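PDB 6ZMQ: cytochrome C-type biogenesis protein ccmF from Thermus thermophilus, which is a membrane-embedded cytochrome c heme lyase that binds heme b and probably acts in joining heme to apocytochrome c during cytochrome c maturation. Local coordinates for residues A33-G38 / V144-Q149; A59-A64 / Y124-S129; G551-D556 / E564-T569. One frame throughout, in Å; residues are numbered along the deposited sequence.

In the fold
Contacts 1 and 2 belong to one bundle of membrane helices, their centres about 10 Å apart, and they touch: Q149 meets T125 and F146 meets V61. Contact 1 is buried and joins helix 20-47 to helix 135-157. Contact 2 is partly buried, joins helix 61-81 to helix 110-129, and is nested along the chain inside the loop that contact 1 closes. Contact 3, centred 55 Å or more away across the chain's centre, lies in a beta hairpin largely on the surface. Chemistry follows place: an aromatic ring on glycine backbone and a weak glutamine-to-serine hydrogen bond in contact 1, apolar side chains and one aromatic ring edge in contact 2, extended main chain and aliphatic stems in contact 3.

Contact 1 (A33-G38 / V144-Q149); sequences AFSLLG and VLFGIQ. With PTY (phosphatidylethanolamine), chain E.
The apolar part of this contact is the ring of F146 laid against the backbone of S35 and G38. G38 CA stands over the centre of one ring face, 3.8 Å from the centroid of the F146 ring, which makes a CH-pi contact. Toward the rim, G38 C is 3.5 Å from F146 CD2. S35 approaches obliquely, its CA 3.6 Å from F146 CD1. Having no side chain, G38 can bring its main chain right up to the aromatic surface, and S35, one turn earlier, adds only a small CB and hydroxyl.

The segments lie on helices 20-47 and 135-157, both predicted to span the membrane. They run roughly antiparallel, at 148° between their directions, with the segment axes 8.4 Å apart at closest approach. The small residues S35 and G38 on one helix receive the bulky F146 of the other. Helix 61-81 also borders the junction, with V61 on F146 and A64 on both S35 and Q149.

The polar part is a single bond across the helices. Q149 NE2 donates to S35 OG at 2.8 Å, but the bond is weak, with an angle of only 124° at the hydrogen. In the glutamine, CD is anti to CA (chi2 -177°), which carries the carboxamide carbon out alongside the serine. The stronger partner of S35 OG is A31 O in its own helix. At the other end of the carboxamide, Q149 OE1 has a weak hydrogen bond with T125 OG1, linking helix 110-129 to the same group.

Lipid contacts form the third kind. Phosphatidylethanolamine (chain E) places one acyl chain along helix 135-157, where G147 O is 3.3 Å from its C21. The other acyl chain ends at L36, whose CD2 is 3.9 Å from the lipid atom C44.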
# COMPACT_ATOMS: atom_id res chain seq x y z
N ALA A 33 9.58 -13.75 25.10
CA ALA A 33 9.51 -15.00 25.86
C ALA A 33 8.21 -15.75 25.58
O ALA A 33 8.24 -16.98 25.34
CB ALA A 33 9.65 -14.70 27.36
N PHE A 34 7.08 -15.03 25.54
CA PHE A 34 5.78 -15.65 25.25
C PHE A 34 5.73 -16.19 23.83
O PHE A 34 5.24 -17.30 23.59
CB PHE A 34 4.63 -14.65 25.46
CG PHE A 34 4.40 -14.26 26.89
CD1 PHE A 34 4.49 -15.20 27.93
CD2 PHE A 34 4.06 -12.96 27.20
CE1 PHE A 34 4.28 -14.82 29.26
CE2 PHE A 34 3.86 -12.57 28.52
CZ PHE A 34 3.96 -13.50 29.55
N SER A 35 6.26 -15.42 22.86
CA SER A 35 6.23 -15.86 21.47
C SER A 35 7.24 -16.98 21.20
O SER A 35 6.99 -17.85 20.35
CB SER A 35 6.44 -14.68 20.54
OG SER A 35 5.68 -13.56 20.99
N LEU A 36 8.39 -16.99 21.90
CA LEU A 36 9.35 -18.08 21.79
C LEU A 36 8.77 -19.39 22.29
O LEU A 36 8.92 -20.44 21.64
CB LEU A 36 10.63 -17.78 22.57
CG LEU A 36 11.90 -17.24 21.92
CD1 LEU A 36 12.88 -16.77 23.01
CD2 LEU A 36 12.54 -18.27 20.99
N LEU A 37 8.12 -19.36 23.45
CA LEU A 37 7.58 -20.62 23.95
C LEU A 37 6.29 -20.98 23.22
O LEU A 37 5.94 -22.16 23.13
CB LEU A 37 7.44 -20.54 25.47
CG LEU A 37 6.99 -21.76 26.28
CD1 LEU A 37 8.24 -22.43 26.85
CD2 LEU A 37 6.09 -21.38 27.44
N GLY A 38 5.61 -19.99 22.61
CA GLY A 38 4.52 -20.30 21.70
C GLY A 38 4.97 -21.01 20.44
O GLY A 38 4.34 -21.98 20.01
N VAL A 144 4.32 -20.70 12.60
CA VAL A 144 4.91 -19.70 11.70
C VAL A 144 4.57 -18.27 12.15
O VAL A 144 5.42 -17.36 12.06
CB VAL A 144 4.50 -19.99 10.24
CG1 VAL A 144 3.04 -20.15 10.14
CG2 VAL A 144 5.00 -18.92 9.25
N LEU A 145 3.37 -18.03 12.72
CA LEU A 145 3.03 -16.68 13.17
C LEU A 145 3.81 -16.28 14.43
O LEU A 145 4.28 -15.14 14.54
CB LEU A 145 1.52 -16.56 13.38
CG LEU A 145 0.58 -16.57 12.17
CD1 LEU A 145 -0.83 -16.24 12.61
CD2 LEU A 145 1.06 -15.54 11.15
N PHE A 146 4.02 -17.23 15.36
CA PHE A 146 4.89 -16.99 16.50
C PHE A 146 6.35 -16.85 16.06
O PHE A 146 7.11 -16.15 16.72
CB PHE A 146 4.79 -18.13 17.52
CG PHE A 146 3.64 -17.98 18.49
CD1 PHE A 146 3.57 -16.88 19.32
CD2 PHE A 146 2.70 -18.99 18.66
CE1 PHE A 146 2.55 -16.75 20.24
CE2 PHE A 146 1.67 -18.87 19.58
CZ PHE A 146 1.60 -17.74 20.38
N GLY A 147 6.74 -17.48 14.95
CA GLY A 147 8.06 -17.24 14.38
C GLY A 147 8.26 -15.82 13.88
O GLY A 147 9.34 -15.23 14.06
N ILE A 148 7.24 -15.27 13.21
CA ILE A 148 7.31 -13.88 12.72
C ILE A 148 7.40 -12.91 13.90
O ILE A 148 8.20 -11.96 13.88
CB ILE A 148 6.10 -13.56 11.83
CG1 ILE A 148 6.12 -14.39 10.54
CG2 ILE A 148 6.06 -12.09 11.43
CD1 ILE A 148 4.81 -14.31 9.78
N GLN A 149 6.60 -13.17 14.94
CA GLN A 149 6.66 -12.37 16.17
C GLN A 149 8.03 -12.48 16.85
O GLN A 149 8.55 -11.49 17.37
CB GLN A 149 5.58 -12.83 17.15
CG GLN A 149 4.15 -12.64 16.71
CD GLN A 149 3.17 -13.06 17.79
OE1 GLN A 149 2.00 -13.27 17.52
NE2 GLN A 149 3.66 -13.18 19.02
C1 PTY E . 25.28 -9.10 12.84
C2 PTY E . 31.19 -5.69 10.68
C3 PTY E . 29.85 -5.86 9.95
O4 PTY E . 24.48 -8.30 13.65
C5 PTY E . 25.34 -7.84 10.65
C6 PTY E . 24.83 -9.10 11.37
O7 PTY E . 23.43 -9.26 11.25
C8 PTY E . 22.97 -10.57 10.98
O10 PTY E . 23.74 -11.47 10.97
C11 PTY E . 21.48 -10.88 10.71
C12 PTY E . 21.18 -12.39 10.63
C13 PTY E . 19.92 -12.72 9.81
C14 PTY E . 19.01 -13.78 10.46
C15 PTY E . 17.53 -13.55 10.12
C16 PTY E . 16.71 -14.86 10.08
C17 PTY E . 15.56 -14.81 11.10
C18 PTY E . 14.34 -15.65 10.68
C19 PTY E . 13.33 -15.74 11.84
C20 PTY E . 12.30 -16.84 11.57
C21 PTY E . 11.67 -17.33 12.89
C22 PTY E . 11.49 -18.85 12.88
C23 PTY E . 10.20 -19.25 12.15
C24 PTY E . 9.95 -20.75 12.26
C25 PTY E . 8.57 -21.15 11.74
C26 PTY E . 8.71 -22.11 10.56
C27 PTY E . 7.60 -23.16 10.59
C28 PTY E . 7.47 -23.76 9.19
C29 PTY E . 6.85 -25.15 9.24
C30 PTY E . 24.48 -8.72 14.99
C31 PTY E . 23.58 -9.88 15.41
O30 PTY E . 25.19 -8.20 15.78
C32 PTY E . 22.15 -9.61 14.94
C33 PTY E . 21.26 -10.84 15.11
C34 PTY E . 19.80 -10.46 14.85
C35 PTY E . 18.90 -11.70 14.94
C36 PTY E . 17.49 -11.32 15.37
C37 PTY E . 16.84 -12.49 16.11
C38 PTY E . 15.59 -12.95 15.35
C39 PTY E . 15.04 -14.25 15.95
C40 PTY E . 15.38 -15.42 15.02
C41 PTY E . 14.57 -16.67 15.39
C42 PTY E . 15.37 -17.53 16.37
C43 PTY E . 14.88 -18.97 16.31
C44 PTY E . 14.02 -19.24 17.54
P1 PTY E . 27.97 -7.43 10.89
O11 PTY E . 28.82 -6.01 10.89
O12 PTY E . 28.08 -8.07 9.52
O13 PTY E . 28.62 -8.35 11.89
O14 PTY E . 26.39 -7.19 11.32
N1 PTY E . 32.10 -6.73 10.25

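Contact 2 (A59-A64 / Y124-S129); sequences ALVFPA and YTLLAS. With PTY (phosphatidylethanolamine), chain F.
The ring of F62 meets L126 at its edge: both leucine methyls gather at one corner, L126 CD2 being 3.7 Å from F62 CD1, and L126 CD1 lies in the ring plane. The second flat group, the Y124 ring, belongs to the lipid side of helix 110-129, where acyl carbon C31 of phosphatidylethanolamine (chain F) approaches it obliquely and C33 of that lipid is 3.3 Å from Y124 OH.

In L126, CG is anti to the backbone N (chi1 -177°), and from there the branched end reaches nearer to the neighbouring helix than its first bond suggests. Beside this pair, V61 carries the buried half of the contact. V61 CG2 packs on S129, 3.4 Å from S129 OG, and reaches L126 CD1 at 4.3 Å. V61 CG1 is 4.3 Å from T125 CG2, while F146 of helix 135-157 also touches this valine.

No hydrogen bond crosses between the segments. S129 OG turns back on its own helix to donate to L126 O at 3.2 Å, tilted 23° from the carbonyl plane. T125 OG1 likewise bonds to Q121 O.

Apolar side-chain contact of this kind, with the hydroxyls returned to main-chain carbonyls, is characteristic of packed transmembrane helices; here it joins the first turn of helix 61-81, with L60 at the N-cap position, to the C-terminal part of helix 110-129.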
# COMPACT_ATOMS: atom_id res chain seq x y z
N ALA A 59 -2.69 -20.70 24.37
CA ALA A 59 -2.76 -19.98 25.63
C ALA A 59 -1.87 -18.75 25.63
O ALA A 59 -2.15 -17.80 26.37
CB ALA A 59 -2.41 -20.90 26.80
N LEU A 60 -0.81 -18.74 24.83
CA LEU A 60 0.14 -17.63 24.87
C LEU A 60 -0.11 -16.52 23.83
O LEU A 60 0.72 -15.61 23.73
CB LEU A 60 1.57 -18.14 24.71
CG LEU A 60 2.06 -19.15 25.75
CD1 LEU A 60 3.02 -20.05 25.08
CD2 LEU A 60 2.73 -18.44 26.93
N VAL A 61 -1.21 -16.57 23.08
CA VAL A 61 -1.47 -15.51 22.10
C VAL A 61 -1.89 -14.22 22.79
O VAL A 61 -1.48 -13.12 22.39
CB VAL A 61 -2.51 -15.96 21.06
CG1 VAL A 61 -1.87 -16.82 19.98
CG2 VAL A 61 -3.62 -16.73 21.73
N PHE A 62 -2.74 -14.32 23.81
CA PHE A 62 -3.15 -13.16 24.59
C PHE A 62 -2.01 -12.53 25.42
O PHE A 62 -1.88 -11.30 25.38
CB PHE A 62 -4.39 -13.55 25.42
CG PHE A 62 -5.26 -12.40 25.83
CD1 PHE A 62 -5.94 -11.64 24.87
CD2 PHE A 62 -5.44 -12.09 27.18
CE1 PHE A 62 -6.76 -10.60 25.26
CE2 PHE A 62 -6.25 -11.05 27.57
CZ PHE A 62 -6.92 -10.29 26.61
N PRO A 63 -1.15 -13.28 26.15
CA PRO A 63 -0.03 -12.60 26.84
C PRO A 63 1.04 -11.98 25.95
O PRO A 63 1.61 -10.95 26.33
CB PRO A 63 0.56 -13.71 27.72
CG PRO A 63 -0.56 -14.56 28.03
CD PRO A 63 -1.26 -14.66 26.71
N ALA A 64 1.31 -12.56 24.77
CA ALA A 64 2.30 -12.01 23.85
C ALA A 64 1.86 -10.66 23.30
O ALA A 64 2.65 -9.70 23.26
CB ALA A 64 2.54 -12.98 22.69
N TYR A 124 -3.10 -9.28 15.05
CA TYR A 124 -3.67 -10.12 13.99
C TYR A 124 -3.55 -11.60 14.33
O TYR A 124 -4.44 -12.40 14.01
CB TYR A 124 -2.99 -9.79 12.67
CG TYR A 124 -3.72 -8.73 11.86
CD1 TYR A 124 -3.99 -7.47 12.41
CD2 TYR A 124 -4.12 -8.97 10.54
CE1 TYR A 124 -4.64 -6.49 11.68
CE2 TYR A 124 -4.78 -7.98 9.81
CZ TYR A 124 -5.03 -6.75 10.38
OH TYR A 124 -5.68 -5.76 9.67
N THR A 125 -2.47 -11.98 15.03
CA THR A 125 -2.33 -13.36 15.49
C THR A 125 -3.34 -13.67 16.59
O THR A 125 -3.86 -14.79 16.67
CB THR A 125 -0.89 -13.60 15.98
OG1 THR A 125 0.02 -13.17 14.97
CG2 THR A 125 -0.63 -15.08 16.25
N LEU A 126 -3.66 -12.67 17.42
CA LEU A 126 -4.72 -12.82 18.43
C LEU A 126 -6.10 -12.99 17.79
O LEU A 126 -6.89 -13.83 18.22
CB LEU A 126 -4.73 -11.62 19.37
CG LEU A 126 -5.75 -11.68 20.52
CD1 LEU A 126 -5.59 -12.95 21.36
CD2 LEU A 126 -5.76 -10.42 21.41
N LEU A 127 -6.41 -12.18 16.77
CA LEU A 127 -7.69 -12.25 16.08
C LEU A 127 -7.82 -13.49 15.20
O LEU A 127 -8.95 -13.88 14.88
CB LEU A 127 -7.90 -11.00 15.22
CG LEU A 127 -8.02 -9.68 15.97
CD1 LEU A 127 -8.13 -8.48 15.03
CD2 LEU A 127 -9.17 -9.71 16.97
N ALA A 128 -6.71 -14.11 14.82
CA ALA A 128 -6.75 -15.40 14.14
C ALA A 128 -6.62 -16.57 15.09
O ALA A 128 -6.79 -17.72 14.67
CB ALA A 128 -5.64 -15.49 13.08
N SER A 129 -6.31 -16.31 16.37
CA SER A 129 -6.10 -17.39 17.32
C SER A 129 -7.39 -18.07 17.75
O SER A 129 -7.35 -19.24 18.15
CB SER A 129 -5.38 -16.87 18.55
OG SER A 129 -6.31 -16.64 19.59
C1 PTY F . -10.77 -10.57 9.91
C2 PTY F . -13.62 -16.41 6.14
C3 PTY F . -13.84 -16.07 7.61
O4 PTY F . -9.87 -9.69 10.53
C5 PTY F . -12.93 -11.84 10.27
C6 PTY F . -11.93 -10.84 10.86
O7 PTY F . -12.58 -9.61 11.06
C8 PTY F . -12.90 -9.25 12.37
O10 PTY F . -13.41 -10.03 13.11
C11 PTY F . -12.61 -7.82 12.86
C12 PTY F . -12.79 -7.73 14.37
C13 PTY F . -12.47 -6.33 14.90
C14 PTY F . -13.43 -5.29 14.31
C15 PTY F . -13.39 -4.00 15.11
C16 PTY F . -13.81 -2.85 14.20
C17 PTY F . -13.19 -1.52 14.66
C18 PTY F . -12.09 -0.99 13.73
C19 PTY F . -12.31 -1.30 12.24
C20 PTY F . -11.91 -0.11 11.37
C21 PTY F . -10.40 0.11 11.37
C22 PTY F . -10.06 1.31 10.48
C23 PTY F . -8.64 1.24 9.91
C24 PTY F . -7.75 2.27 10.62
C25 PTY F . -6.94 3.07 9.59
C26 PTY F . -6.25 4.26 10.26
C27 PTY F . -6.00 5.36 9.22
C28 PTY F . -6.00 6.71 9.94
C29 PTY F . -6.56 7.79 9.02
C30 PTY F . -9.23 -8.79 9.68
C31 PTY F . -8.43 -7.62 10.26
O30 PTY F . -9.28 -8.94 8.50
C32 PTY F . -9.24 -6.74 11.21
C33 PTY F . -8.41 -5.50 11.55
C34 PTY F . -9.26 -4.23 11.44
C35 PTY F . -8.35 -3.07 11.03
C36 PTY F . -7.37 -2.77 12.16
C37 PTY F . -7.01 -1.28 12.17
C38 PTY F . -6.03 -0.96 13.31
C39 PTY F . -5.60 0.51 13.29
C40 PTY F . -5.45 1.02 14.72
C41 PTY F . -5.18 2.53 14.72
C42 PTY F . -6.52 3.27 14.76
C43 PTY F . -6.60 4.06 16.06
C44 PTY F . -7.55 5.23 15.84
P1 PTY F . -13.28 -14.34 9.51
O11 PTY F . -13.29 -14.82 7.93
O12 PTY F . -12.76 -15.48 10.35
O13 PTY F . -14.70 -14.06 9.95
O14 PTY F . -12.33 -12.99 9.71
N1 PTY F . -14.45 -17.54 5.78

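Contact 3 (G551-D556 / E564-T569); sequences GVRALD and EALLKT
V552 and R553 run alongside E564 where a beta hairpin, strands 554-556 and 561-566, opens away from its turn. The hairpin supplies the first two strands of a four-stranded antiparallel sheet, continued by strand 578-581 beyond E564.

The close part is mostly main chain. V552 CA makes a CA-H...O contact with E564 O at 3.4 Å, with an angle of 138° at the hydrogen, and V552 CG1 touches the same oxygen. One residue on, R553 O lies 3.2 Å from E564 N. At the open end, L566 CD1 lies beside G551 O, at 3.3 Å. G551 has a positive phi of 122°, with the chain fully extended after it; a CB here would be jammed against the carbonyl oxygen of the residue before, so the backbone calls for glycine. E564 is buried: its CG rests on R553, 3.7 Å from R553 CB, while R578 and H580 of the next strand also touch its side chain, which bends at chi2 (-69°) and so turns CD back from the extended course. That strand reaches L566 too, through R578.

Toward the surface the packing thins out. R553 is largely exposed, yet its aliphatic stem crosses the L566 side chain at about a right angle, bringing R553 CD to 3.6 Å from L566 CD1 while the guanidinium continues outward. The backbone of L555 is hydrogen-bonded with A562, but its exposed side chain comes no nearer to the 564-569 segment than L555 CD1 to E564 OE2, 4.2 Å.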
# COMPACT_ATOMS: atom_id res chain seq x y z
N GLY A 551 4.14 39.92 -5.03
CA GLY A 551 4.96 40.05 -3.84
C GLY A 551 5.15 38.72 -3.14
O GLY A 551 4.67 37.67 -3.58
N VAL A 552 5.90 38.78 -2.04
CA VAL A 552 6.05 37.68 -1.11
C VAL A 552 5.53 38.16 0.24
O VAL A 552 5.63 39.35 0.56
CB VAL A 552 7.51 37.17 -1.04
CG1 VAL A 552 8.01 36.74 -2.43
CG2 VAL A 552 8.48 38.19 -0.45
N ARG A 553 4.91 37.26 0.99
CA ARG A 553 4.57 37.53 2.38
C ARG A 553 5.43 36.59 3.20
O ARG A 553 5.87 35.56 2.70
CB ARG A 553 3.10 37.23 2.76
CG ARG A 553 1.95 37.92 2.03
CD ARG A 553 2.10 39.29 1.38
NE ARG A 553 1.84 40.49 2.17
CZ ARG A 553 2.24 41.70 1.81
NH1 ARG A 553 2.88 41.87 0.66
NH2 ARG A 553 1.96 42.76 2.56
N ALA A 554 5.69 36.96 4.45
CA ALA A 554 6.18 36.00 5.42
C ALA A 554 5.09 35.71 6.45
O ALA A 554 4.40 36.62 6.92
CB ALA A 554 7.45 36.53 6.10
N LEU A 555 4.94 34.43 6.80
CA LEU A 555 3.97 33.97 7.79
C LEU A 555 4.68 33.08 8.79
O LEU A 555 5.38 32.14 8.39
CB LEU A 555 2.82 33.19 7.13
CG LEU A 555 1.76 33.86 6.25
CD1 LEU A 555 0.54 32.95 6.14
CD2 LEU A 555 1.36 35.21 6.80
N ASP A 556 4.50 33.35 10.08
CA ASP A 556 4.98 32.45 11.12
C ASP A 556 3.80 31.69 11.69
O ASP A 556 2.94 32.28 12.36
CB ASP A 556 5.72 33.18 12.25
CG ASP A 556 6.66 32.27 13.04
OD1 ASP A 556 6.64 31.04 12.81
OD2 ASP A 556 7.40 32.78 13.91
N GLU A 564 5.64 33.18 0.62
CA GLU A 564 4.46 33.26 -0.21
C GLU A 564 4.81 33.73 -1.61
O GLU A 564 5.84 34.38 -1.81
CB GLU A 564 3.44 34.26 0.42
CG GLU A 564 2.70 33.72 1.63
CD GLU A 564 1.74 32.62 1.29
OE1 GLU A 564 1.31 32.53 0.11
OE2 GLU A 564 1.45 31.81 2.18
N ALA A 565 4.00 33.33 -2.58
CA ALA A 565 3.87 34.03 -3.86
C ALA A 565 2.38 34.24 -4.11
O ALA A 565 1.66 33.27 -4.41
CB ALA A 565 4.52 33.26 -5.00
N LEU A 566 1.92 35.48 -4.01
CA LEU A 566 0.51 35.82 -4.22
C LEU A 566 0.33 36.20 -5.68
O LEU A 566 1.00 37.11 -6.19
CB LEU A 566 0.06 36.96 -3.32
CG LEU A 566 0.50 36.91 -1.86
CD1 LEU A 566 1.89 37.50 -1.79
CD2 LEU A 566 -0.46 37.66 -1.01
N LEU A 567 -0.55 35.50 -6.37
CA LEU A 567 -0.75 35.64 -7.80
C LEU A 567 -2.12 36.28 -8.05
O LEU A 567 -2.83 36.59 -7.10
CB LEU A 567 -0.61 34.28 -8.49
CG LEU A 567 0.78 33.69 -8.85
CD1 LEU A 567 1.89 33.77 -7.79
CD2 LEU A 567 0.58 32.23 -9.23
N LYS A 568 -2.44 36.56 -9.32
CA LYS A 568 -3.71 37.18 -9.69
C LYS A 568 -4.23 36.60 -11.00
O LYS A 568 -3.47 36.40 -11.94
CB LYS A 568 -3.54 38.73 -9.81
CG LYS A 568 -4.59 39.48 -10.65
CD LYS A 568 -4.73 40.96 -10.25
CE LYS A 568 -3.92 41.93 -11.10
NZ LYS A 568 -3.90 41.58 -12.54
N THR A 569 -5.54 36.34 -11.07
CA THR A 569 -6.17 35.94 -12.33
C THR A 569 -7.51 36.64 -12.49
O THR A 569 -8.19 36.93 -11.50
CB THR A 569 -6.37 34.42 -12.42
OG1 THR A 569 -5.15 33.74 -12.10
CG2 THR A 569 -6.79 34.02 -13.85